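Long-range contact in DNA protection during starvation protein (Agrobacterium tumefaciens, PDB 1O9R), which protects DNA from oxidative damage without binding it, oxidising Fe(2+) with hydrogen peroxide and storing the Fe(3+) mineral inside a hollow dodecameric shell: residues Ala39-Leu43 / His52-Asp56. Numbering follows the deposited sequence.
Sequences AHWNL and HELLD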
ATOM      1  N   ALA A  39     -27.403  -6.928  15.549  1.00 14.64           N
ATOM      2  CA  ALA A  39     -26.777  -7.549  16.716  1.00 14.42           C
ATOM      3  C   ALA A  39     -25.511  -6.829  17.071  1.00 15.76           C
ATOM      4  O   ALA A  39     -25.287  -6.462  18.245  1.00 15.35           O
ATOM      5  CB  ALA A  39     -26.453  -9.006  16.350  1.00 13.44           C
ATOM      6  N   HIS A  40     -24.673  -6.495  16.095  1.00 15.43           N
ATOM      7  CA  HIS A  40     -23.413  -5.817  16.328  1.00 15.49           C
ATOM      8  C   HIS A  40     -23.561  -4.527  17.115  1.00 14.49           C
ATOM      9  O   HIS A  40     -22.739  -4.263  18.057  1.00 15.63           O
ATOM     10  CB  HIS A  40     -22.794  -5.582  14.960  1.00 14.98           C
ATOM     11  CG  HIS A  40     -21.883  -4.431  14.746  1.00 14.39           C
ATOM     12  ND1 HIS A  40     -20.485  -4.561  14.770  1.00 14.39           N
ATOM     13  CD2 HIS A  40     -22.129  -3.130  14.426  1.00 16.36           C
ATOM     14  CE1 HIS A  40     -19.923  -3.402  14.425  1.00 15.24           C
ATOM     15  NE2 HIS A  40     -20.921  -2.534  14.258  1.00 16.85           N
ATOM     16  N   TRP A  41     -24.574  -3.708  16.818  1.00 13.85           N
ATOM     17  CA  TRP A  41     -24.689  -2.435  17.553  1.00 14.40           C
ATOM     18  C   TRP A  41     -25.097  -2.622  19.003  1.00 15.02           C
ATOM     19  O   TRP A  41     -24.734  -1.822  19.871  1.00 14.30           O
ATOM     20  CB  TRP A  41     -25.772  -1.548  16.904  1.00 13.69           C
ATOM     21  CG  TRP A  41     -25.441  -1.079  15.532  1.00 12.69           C
ATOM     22  CD1 TRP A  41     -24.244  -0.561  15.123  1.00 14.52           C
ATOM     23  CD2 TRP A  41     -26.266  -1.086  14.373  1.00 13.61           C
ATOM     24  NE1 TRP A  41     -24.288  -0.245  13.779  1.00 14.94           N
ATOM     25  CE2 TRP A  41     -25.523  -0.574  13.291  1.00 15.17           C
ATOM     26  CE3 TRP A  41     -27.593  -1.490  14.181  1.00 13.45           C
ATOM     27  CZ2 TRP A  41     -26.089  -0.427  12.008  1.00 15.25           C
ATOM     28  CZ3 TRP A  41     -28.130  -1.348  12.890  1.00 16.86           C
ATOM     29  CH2 TRP A  41     -27.345  -0.832  11.840  1.00 15.18           C
ATOM     30  N   ASN A  42     -25.911  -3.652  19.262  1.00 15.00           N
ATOM     31  CA  ASN A  42     -26.604  -3.797  20.542  1.00 14.78           C
ATOM     32  C   ASN A  42     -26.056  -4.831  21.476  1.00 16.95           C
ATOM     33  O   ASN A  42     -26.649  -5.160  22.540  1.00 18.02           O
ATOM     34  CB  ASN A  42     -28.108  -4.078  20.275  1.00 13.70           C
ATOM     35  CG  ASN A  42     -28.792  -2.894  19.606  1.00 14.10           C
ATOM     36  OD1 ASN A  42     -28.835  -1.796  20.217  1.00 14.99           O
ATOM     37  ND2 ASN A  42     -29.289  -3.004  18.369  1.00 14.13           N
ATOM     38  N   LEU A  43     -24.886  -5.387  21.201  1.00 14.67           N
ATOM     39  CA  LEU A  43     -24.212  -6.353  22.046  1.00 16.19           C
ATOM     40  C   LEU A  43     -23.766  -5.725  23.334  1.00 16.35           C
ATOM     41  O   LEU A  43     -23.197  -4.621  23.321  1.00 16.41           O
ATOM     42  CB  LEU A  43     -22.819  -6.782  21.418  1.00 18.43           C
ATOM     43  CG  LEU A  43     -22.907  -7.426  20.057  1.00 19.14           C
ATOM     44  CD1 LEU A  43     -21.477  -7.755  19.547  1.00 18.79           C
ATOM     45  CD2 LEU A  43     -23.730  -8.711  20.018  1.00 21.04           C
ATOM     46  N   HIS A  52     -18.195  -7.785  18.333  1.00 13.57           N
ATOM     47  CA  HIS A  52     -18.661  -6.629  17.571  1.00 13.19           C
ATOM     48  C   HIS A  52     -17.852  -6.515  16.289  1.00 11.33           C
ATOM     49  O   HIS A  52     -18.425  -6.309  15.214  1.00 13.36           O
ATOM     50  CB  HIS A  52     -18.421  -5.420  18.485  1.00 13.35           C
ATOM     51  CG  HIS A  52     -18.776  -4.075  17.907  1.00 13.39           C
ATOM     52  ND1 HIS A  52     -20.066  -3.591  17.877  1.00 15.59           N
ATOM     53  CD2 HIS A  52     -17.993  -3.087  17.436  1.00 13.64           C
ATOM     54  CE1 HIS A  52     -20.046  -2.343  17.394  1.00 15.29           C
ATOM     55  NE2 HIS A  52     -18.827  -2.007  17.071  1.00 15.93           N
ATOM     56  N   GLU A  53     -16.530  -6.643  16.411  1.00 13.11           N
ATOM     57  CA  GLU A  53     -15.717  -6.544  15.187  1.00 14.56           C
ATOM     58  C   GLU A  53     -15.909  -7.707  14.223  1.00 13.84           C
ATOM     59  O   GLU A  53     -15.912  -7.544  13.008  1.00 13.47           O
ATOM     60  CB  GLU A  53     -14.235  -6.362  15.580  1.00 15.17           C
ATOM     61  CG  GLU A  53     -14.069  -4.951  16.251  1.00 17.18           C
ATOM     62  CD  GLU A  53     -12.619  -4.648  16.547  1.00 21.51           C
ATOM     63  OE1 GLU A  53     -11.785  -5.544  16.588  1.00 20.74           O
ATOM     64  OE2 GLU A  53     -12.297  -3.454  16.821  1.00 26.49           O
ATOM     65  N   LEU A  54     -16.054  -8.902  14.753  1.00 13.31           N
ATOM     66  CA  LEU A  54     -16.220 -10.084  13.852  1.00 13.47           C
ATOM     67  C   LEU A  54     -17.465  -9.926  13.035  1.00 14.05           C
ATOM     68  O   LEU A  54     -17.526 -10.204  11.838  1.00 13.93           O
ATOM     69  CB  LEU A  54     -16.245 -11.310  14.727  1.00 13.65           C
ATOM     70  CG  LEU A  54     -16.528 -12.641  13.993  1.00 13.75           C
ATOM     71  CD1 LEU A  54     -15.433 -12.956  12.990  1.00 15.95           C
ATOM     72  CD2 LEU A  54     -16.763 -13.788  14.970  1.00 15.61           C
ATOM     73  N   LEU A  55     -18.553  -9.464  13.638  1.00 13.18           N
ATOM     74  CA  LEU A  55     -19.817  -9.292  12.924  1.00 12.38           C
ATOM     75  C   LEU A  55     -19.640  -8.298  11.781  1.00 12.23           C
ATOM     76  O   LEU A  55     -20.362  -8.429  10.768  1.00 13.11           O
ATOM     77  CB  LEU A  55     -20.942  -8.850  13.862  1.00 13.54           C
ATOM     78  CG  LEU A  55     -21.280  -9.932  14.896  1.00 13.89           C
ATOM     79  CD1 LEU A  55     -22.342  -9.398  15.879  1.00 16.70           C
ATOM     80  CD2 LEU A  55     -21.826 -11.184  14.184  1.00 17.70           C
ATOM     81  N   ASP A  56     -18.742  -7.302  11.849  1.00 14.86           N
ATOM     82  CA  ASP A  56     -18.570  -6.446  10.664  1.00 14.25           C
ATOM     83  C   ASP A  56     -17.890  -7.191   9.524  1.00 14.30           C
ATOM     84  O   ASP A  56     -18.217  -6.970   8.347  1.00 14.97           O
ATOM     85  CB  ASP A  56     -17.707  -5.259  11.133  1.00 16.58           C
ATOM     86  CG  ASP A  56     -18.499  -4.087  11.621  1.00 19.68           C
ATOM     87  OD1 ASP A  56     -17.803  -3.130  12.113  1.00 19.90           O
ATOM     88  OD2 ASP A  56     -19.731  -4.114  11.542  1.00 18.70           O
TER
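A reciprocal pair of histidines fastens the C-terminal end of helix 12-42 to the start of helix 48-75, where the chain reverses between two consecutive helices of the ferritin-like bundle. Each imidazole donates to the other residue's backbone: His40 ND1 to His52 O at 2.7 Å and His52 ND1 to His40 O at 2.8 Å. Between these bonds the rings lie in an offset stack, centroids 3.6 Å apart and planes only 9° from parallel, and the CA atoms of His40 and His52 are 5.0 Å apart. The opposite face of the His40 ring meets the Asp56 carboxylate, with His40 CE1 3.0 Å from Asp56 OD2, although Asp56 makes its salt bridge with Lys37. With ND1 donating to His52 O, NE2 of His40 is probably the atom available to the metal; His40 is an iron-binding residue, and a bound Fe(III) ion lies near its side chain, about 4 Å away at the nearest approach. Beside the histidines, Leu55 CD1 packs against Ala39 CB (4.2 Å) and Leu43 CD1 (4.1 Å) in a small apolar patch. Ala39 and Leu43 extend it to Leu110 and Ile103 of helix 103-130, and both also touch His106, while Trp41 and Asn42 turn to Ala70 and Val74 of a second subunit, and His52 meets the rings of Trp152 and Phe153 from a third.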